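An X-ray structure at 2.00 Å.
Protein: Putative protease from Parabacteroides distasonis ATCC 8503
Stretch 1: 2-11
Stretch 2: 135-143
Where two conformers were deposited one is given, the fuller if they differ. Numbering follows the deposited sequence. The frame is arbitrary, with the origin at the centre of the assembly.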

ATOM      1  N   ALA A   2     -19.828   2.899  -9.068  1.00 49.08           N
ATOM      2  CA  ALA A   2     -19.756   3.842  -7.895  1.00 48.70           C
ATOM      3  C   ALA A   2     -20.843   3.542  -6.829  1.00 48.45           C
ATOM      4  O   ALA A   2     -21.251   2.360  -6.644  1.00 47.34           O
ATOM      5  CB  ALA A   2     -19.825   5.327  -8.371  1.00 48.64           C
ATOM      6  N   ALA A   3     -21.316   4.612  -6.152  1.00 47.67           N
ATOM      7  CA  ALA A   3     -22.219   4.484  -4.988  1.00 46.61           C
ATOM      8  C   ALA A   3     -23.663   4.101  -5.373  1.00 44.66           C
ATOM      9  O   ALA A   3     -24.081   2.968  -5.172  1.00 46.07           O
ATOM     10  CB  ALA A   3     -22.189   5.756  -4.152  1.00 46.80           C
ATOM     11  N   SER A   4     -24.437   5.014  -5.949  1.00 42.62           N
ATOM     12  CA  SER A   4     -25.806   4.654  -6.402  1.00 39.32           C
ATOM     13  C   SER A   4     -25.749   4.125  -7.842  1.00 35.47           C
ATOM     14  O   SER A   4     -26.764   4.030  -8.516  1.00 36.49           O
ATOM     15  CB  SER A   4     -26.782   5.843  -6.239  1.00 40.30           C
ATOM     16  OG  SER A   4     -27.060   6.528  -7.464  1.00 40.69           O
ATOM     17  N   GLU A   5     -24.554   3.786  -8.309  1.00 30.34           N
ATOM     18  CA  GLU A   5     -24.379   3.143  -9.602  1.00 27.90           C
ATOM     19  C   GLU A   5     -24.566   1.607  -9.529  1.00 23.93           C
ATOM     20  O   GLU A   5     -24.901   0.962 -10.526  1.00 20.07           O
ATOM     21  CB  GLU A   5     -22.968   3.394 -10.079  1.00 27.93           C
ATOM     22  CG  GLU A   5     -22.643   4.865 -10.328  1.00 32.93           C
ATOM     23  CD  GLU A   5     -23.035   5.336 -11.704  1.00 33.91           C
ATOM     24  OE1 GLU A   5     -22.699   4.663 -12.688  1.00 37.75           O
ATOM     25  OE2 GLU A   5     -23.656   6.394 -11.806  1.00 37.09           O
ATOM     26  N   ALA A   6     -24.268   1.055  -8.351  1.00 20.43           N
ATOM     27  CA  ALA A   6     -24.317  -0.388  -8.111  1.00 19.57           C
ATOM     28  C   ALA A   6     -24.475  -0.619  -6.642  1.00 18.41           C
ATOM     29  O   ALA A   6     -24.119   0.260  -5.845  1.00 17.04           O
ATOM     30  CB  ALA A   6     -23.036  -1.076  -8.635  1.00 18.24           C
ATOM     31  N   GLU A   7     -24.994  -1.799  -6.286  1.00 17.75           N
ATOM     32  CA  GLU A   7     -25.122  -2.217  -4.911  1.00 18.40           C
ATOM     33  C   GLU A   7     -24.949  -3.722  -4.807  1.00 17.39           C
ATOM     34  O   GLU A   7     -25.527  -4.476  -5.609  1.00 17.33           O
ATOM     35  CB  GLU A   7     -26.513  -1.859  -4.412  1.00 19.84           C
ATOM     36  CG  GLU A   7     -26.808  -2.226  -2.971  1.00 25.70           C
ATOM     37  CD  GLU A   7     -28.285  -2.091  -2.673  1.00 35.30           C
ATOM     38  OE1 GLU A   7     -28.838  -2.911  -1.879  1.00 44.26           O
ATOM     39  OE2 GLU A   7     -28.907  -1.194  -3.292  1.00 39.03           O
ATOM     40  N   TYR A   8     -24.185  -4.165  -3.826  1.00 16.87           N
ATOM     41  CA  TYR A   8     -24.126  -5.590  -3.498  1.00 17.82           C
ATOM     42  C   TYR A   8     -25.271  -5.888  -2.558  1.00 18.05           C
ATOM     43  O   TYR A   8     -25.237  -5.507  -1.384  1.00 18.94           O
ATOM     44  CB  TYR A   8     -22.832  -5.961  -2.793  1.00 17.69           C
ATOM     45  CG  TYR A   8     -21.600  -5.925  -3.672  1.00 18.39           C
ATOM     46  CD1 TYR A   8     -21.223  -7.047  -4.396  1.00 20.21           C
ATOM     47  CD2 TYR A   8     -20.804  -4.799  -3.740  1.00 18.55           C
ATOM     48  CE1 TYR A   8     -20.106  -7.038  -5.176  1.00 21.13           C
ATOM     49  CE2 TYR A   8     -19.656  -4.779  -4.515  1.00 17.72           C
ATOM     50  CZ  TYR A   8     -19.324  -5.912  -5.230  1.00 20.54           C
ATOM     51  OH  TYR A   8     -18.231  -5.940  -6.033  1.00 24.10           O
ATOM     52  N   GLY A   9     -26.279  -6.582  -3.062  1.00 18.35           N
ATOM     53  CA  GLY A   9     -27.412  -6.988  -2.238  1.00 19.20           C
ATOM     54  C   GLY A   9     -26.946  -7.976  -1.179  1.00 20.74           C
ATOM     55  O   GLY A   9     -27.317  -7.880  -0.004  1.00 21.33           O
ATOM     56  N   LYS A  10     -26.089  -8.904  -1.582  1.00 22.18           N
ATOM     57  CA  LYS A  10     -25.544  -9.878  -0.644  1.00 23.62           C
ATOM     58  C   LYS A  10     -24.108 -10.214  -0.955  1.00 23.34           C
ATOM     59  O   LYS A  10     -23.713 -10.320  -2.142  1.00 24.66           O
ATOM     60  CB  LYS A  10     -26.329 -11.164  -0.712  1.00 24.97           C
ATOM     61  CG  LYS A  10     -27.736 -11.021  -0.172  1.00 28.75           C
ATOM     62  CD  LYS A  10     -28.359 -12.397   0.059  1.00 34.44           C
ATOM     63  CE  LYS A  10     -29.898 -12.306   0.278  1.00 37.38           C
ATOM     64  NZ  LYS A  10     -30.287 -11.110   1.091  1.00 40.26           N
ATOM     65  N   VAL A  11     -23.332 -10.357   0.112  1.00 21.48           N
ATOM     66  CA  VAL A  11     -22.014 -10.945   0.078  1.00 20.48           C
ATOM     67  C   VAL A  11     -21.973 -12.035   1.178  1.00 20.16           C
ATOM     68  O   VAL A  11     -22.460 -11.828   2.334  1.00 19.18           O
ATOM     69  CB  VAL A  11     -20.938  -9.860   0.299  1.00 21.25           C
ATOM     70  CG1 VAL A  11     -19.547 -10.450   0.434  1.00 19.12           C
ATOM     71  CG2 VAL A  11     -20.982  -8.813  -0.850  1.00 21.62           C
ATOM     72  N   GLN A 135     -15.753  -3.825   3.188  1.00 18.50           N
ATOM     73  CA  GLN A 135     -16.283  -2.664   2.502  1.00 19.27           C
ATOM     74  C   GLN A 135     -15.888  -2.687   1.059  1.00 20.11           C
ATOM     75  O   GLN A 135     -14.751  -3.030   0.732  1.00 21.48           O
ATOM     76  CB  GLN A 135     -15.766  -1.365   3.152  1.00 19.83           C
ATOM     77  CG  GLN A 135     -16.397  -0.108   2.635  1.00 19.88           C
ATOM     78  CD  GLN A 135     -16.070   1.103   3.492  1.00 23.11           C
ATOM     79  OE1 GLN A 135     -14.932   1.300   3.879  1.00 25.31           O
ATOM     80  NE2 GLN A 135     -17.083   1.889   3.823  1.00 21.85           N
ATOM     81  N   GLU A 136     -16.817  -2.303   0.183  1.00 20.59           N
ATOM     82  CA  GLU A 136     -16.543  -2.197  -1.253  1.00 20.17           C
ATOM     83  C   GLU A 136     -16.745  -0.758  -1.753  1.00 19.60           C
ATOM     84  O   GLU A 136     -17.113   0.135  -0.998  1.00 17.98           O
ATOM     85  CB  GLU A 136     -17.466  -3.139  -2.043  1.00 21.00           C
ATOM     86  CG  GLU A 136     -17.442  -4.570  -1.576  1.00 22.62           C
ATOM     87  CD  GLU A 136     -16.115  -5.280  -1.805  1.00 27.25           C
ATOM     88  OE1 GLU A 136     -15.238  -4.796  -2.563  1.00 27.23           O
ATOM     89  OE2 GLU A 136     -15.957  -6.344  -1.198  1.00 28.83           O
ATOM     90  N   THR A 137     -16.493  -0.542  -3.037  1.00 19.62           N
ATOM     91  CA  THR A 137     -16.682   0.771  -3.655  1.00 20.36           C
ATOM     92  C   THR A 137     -18.167   1.052  -3.902  1.00 20.12           C
ATOM     93  O   THR A 137     -18.557   2.171  -4.171  1.00 19.56           O
ATOM     94  CB  THR A 137     -15.866   0.856  -4.982  1.00 20.54           C
ATOM     95  OG1 THR A 137     -16.218  -0.244  -5.812  1.00 23.57           O
ATOM     96  CG2 THR A 137     -14.336   0.769  -4.698  1.00 21.08           C
ATOM     97  N   SER A 138     -18.988   0.013  -3.832  1.00 19.70           N
ATOM     98  CA  SER A 138     -20.439   0.157  -3.771  1.00 19.12           C
ATOM     99  C   SER A 138     -20.932  -0.294  -2.388  1.00 18.17           C
ATOM    100  O   SER A 138     -20.266  -1.117  -1.714  1.00 17.50           O
ATOM    101  CB  SER A 138     -21.061  -0.736  -4.860  1.00 19.39           C
ATOM    102  OG  SER A 138     -20.675  -0.324  -6.158  1.00 21.22           O
ATOM    103  N   PRO A 139     -22.107   0.178  -1.980  1.00 17.08           N
ATOM    104  CA  PRO A 139     -22.695  -0.321  -0.730  1.00 17.10           C
ATOM    105  C   PRO A 139     -22.967  -1.839  -0.729  1.00 17.14           C
ATOM    106  O   PRO A 139     -23.254  -2.448  -1.785  1.00 17.51           O
ATOM    107  CB  PRO A 139     -24.044   0.405  -0.630  1.00 17.19           C
ATOM    108  CG  PRO A 139     -24.145   1.306  -1.830  1.00 17.63           C
ATOM    109  CD  PRO A 139     -23.030   1.046  -2.749  1.00 18.31           C
ATOM    110  N   VAL A 140     -22.880  -2.418   0.462  1.00 17.27           N
ATOM    111  CA  VAL A 140     -23.164  -3.838   0.692  1.00 16.70           C
ATOM    112  C   VAL A 140     -24.335  -3.898   1.667  1.00 17.23           C
ATOM    113  O   VAL A 140     -24.213  -3.485   2.833  1.00 17.82           O
ATOM    114  CB  VAL A 140     -21.938  -4.611   1.236  1.00 16.34           C
ATOM    115  CG1 VAL A 140     -22.318  -6.086   1.471  1.00 14.23           C
ATOM    116  CG2 VAL A 140     -20.744  -4.488   0.277  1.00 14.79           C
ATOM    117  N   LYS A 141     -25.465  -4.398   1.190  1.00 17.16           N
ATOM    118  CA  LYS A 141     -26.686  -4.440   1.990  0.50 18.20           C
ATOM    119  C   LYS A 141     -26.566  -5.450   3.117  1.00 17.67           C
ATOM    120  O   LYS A 141     -27.018  -5.199   4.222  1.00 17.42           O
ATOM    121  CB  LYS A 141     -27.887  -4.762   1.088  0.50 18.77           C
ATOM    122  CG  LYS A 141     -29.233  -4.836   1.790  0.50 22.53           C
ATOM    123  CD  LYS A 141     -29.588  -3.501   2.444  0.50 24.39           C
ATOM    124  CE  LYS A 141     -31.058  -3.399   2.872  0.50 25.49           C
ATOM    125  NZ  LYS A 141     -31.236  -2.213   3.766  0.50 25.11           N
ATOM    126  N   GLU A 142     -25.953  -6.593   2.823  1.00 18.33           N
ATOM    127  CA  GLU A 142     -25.739  -7.659   3.798  1.00 18.47           C
ATOM    128  C   GLU A 142     -24.481  -8.440   3.474  1.00 18.10           C
ATOM    129  O   GLU A 142     -24.322  -8.960   2.354  1.00 16.92           O
ATOM    130  CB  GLU A 142     -26.906  -8.637   3.802  1.00 19.61           C
ATOM    131  CG  GLU A 142     -26.787  -9.771   4.846  1.00 21.97           C
ATOM    132  CD  GLU A 142     -27.907 -10.801   4.683  1.00 28.90           C
ATOM    133  OE1 GLU A 142     -27.764 -11.709   3.840  1.00 29.85           O
ATOM    134  OE2 GLU A 142     -28.924 -10.695   5.400  1.00 32.97           O
ATOM    135  N   CYS A 143     -23.651  -8.595   4.497  1.00 16.62           N
ATOM    136  CA  CYS A 143     -22.394  -9.269   4.396  1.00 17.59           C
ATOM    137  C   CYS A 143     -22.322 -10.300   5.540  1.00 17.32           C
ATOM    138  O   CYS A 143     -22.379  -9.921   6.719  1.00 18.37           O
ATOM    139  CB  CYS A 143     -21.247  -8.267   4.488  1.00 16.91           C
ATOM    140  SG  CYS A 143     -19.645  -9.063   4.426  1.00 20.48           S
TER
HETATM  141  O   HOH W   1     -25.279 -12.326   2.785  1.00 40.95           O

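Residues 2-11 and 135-143 of this putative protease, at least 128 positions apart in sequence wherever they touch, run side by side in the same direction and bury 680 Å² between them, both sides summed. Backbone hydrogen bonds carry the register. Tyr-8 is held at both its polar main-chain atoms: its N donates to Pro-139 O (2.8 Å, N-H...O angle 154°), and its O accepts from Lys-141 N (2.8 Å, 170°). The two bonds straddle Val-140, whose CA lies 4.6 Å from the CA of Tyr-8, so this pair forms a single bridge. Three residues on, Val-11 N donates to Glu-142 O (2.8 Å, 163°), and Val-11 pairs with Cys-143 in a parallel bridge. Between the two bridges both chains turn a corner, at Gly-9 and at Lys-141, and because they turn together the pairing resumes beyond it with no residue gained or lost on either strand. Gly-9 has no side chain, yet a CB there would point away from the other stretch and would have room; the turn does not leave it crowded.

CA-H...O contacts supplement these bonds. Val-140 CA approaches Tyr-8 O at 3.4 Å, so that this carbonyl receives both a CA-H and the N-H of Lys-141. Glu-142 O is used in the same double way, taking Lys-10 CA at 3.4 Å besides its bond from Val-11. Cys-143 CA lies 3.3 Å from Val-11 O. That last carbonyl also accepts a hydrogen bond from water 1 (2.9 Å to Val-11 O), which donates in addition to Glu-142 OE1 (2.8 Å) and so links the main chain of one stretch to a side chain of the other.

One direct side-chain hydrogen bond crosses the contact: Ser-138 OG donates to Ala-2 O at 2.8 Å, fastening the loop at the start of the first stretch. The one salt bridge is long, with Lys-10 NZ 3.8 Å from Glu-142 OE1, the same carboxylate oxygen that receives the water; at this range the attraction is mainly electrostatic.

Apolar packing centres on the valines. Val-11 CG2 meets Val-140 CG1 at 3.8 Å, while Val-140 CG2 lies 4.0 Å from Tyr-8 CB, so Val-140 packs against both Val-11 and Tyr-8. Val-11 CG1 is 4.2 Å from Cys-143 SG; these two side chains share one face of the sheet, and both residues are buried.

The Tyr-8 ring, its CA-to-CB bond pointing toward the second stretch, has Pro-139 O at its edge, near the ring plane. Its CE2 comes within 3.7 Å of Glu-136 CG, and its CD2 within 4.2 Å of Ser-138 CB, both approaching obliquely. The hydroxyl is hydrogen-bonded elsewhere in the structure. Pro-139 fits its CD against two carbonyls, 3.3 Å from Ala-3 O and 3.4 Å from Ala-6 O. Farther along, Glu-7 OE1 touches Lys-141 CB at 3.6 Å.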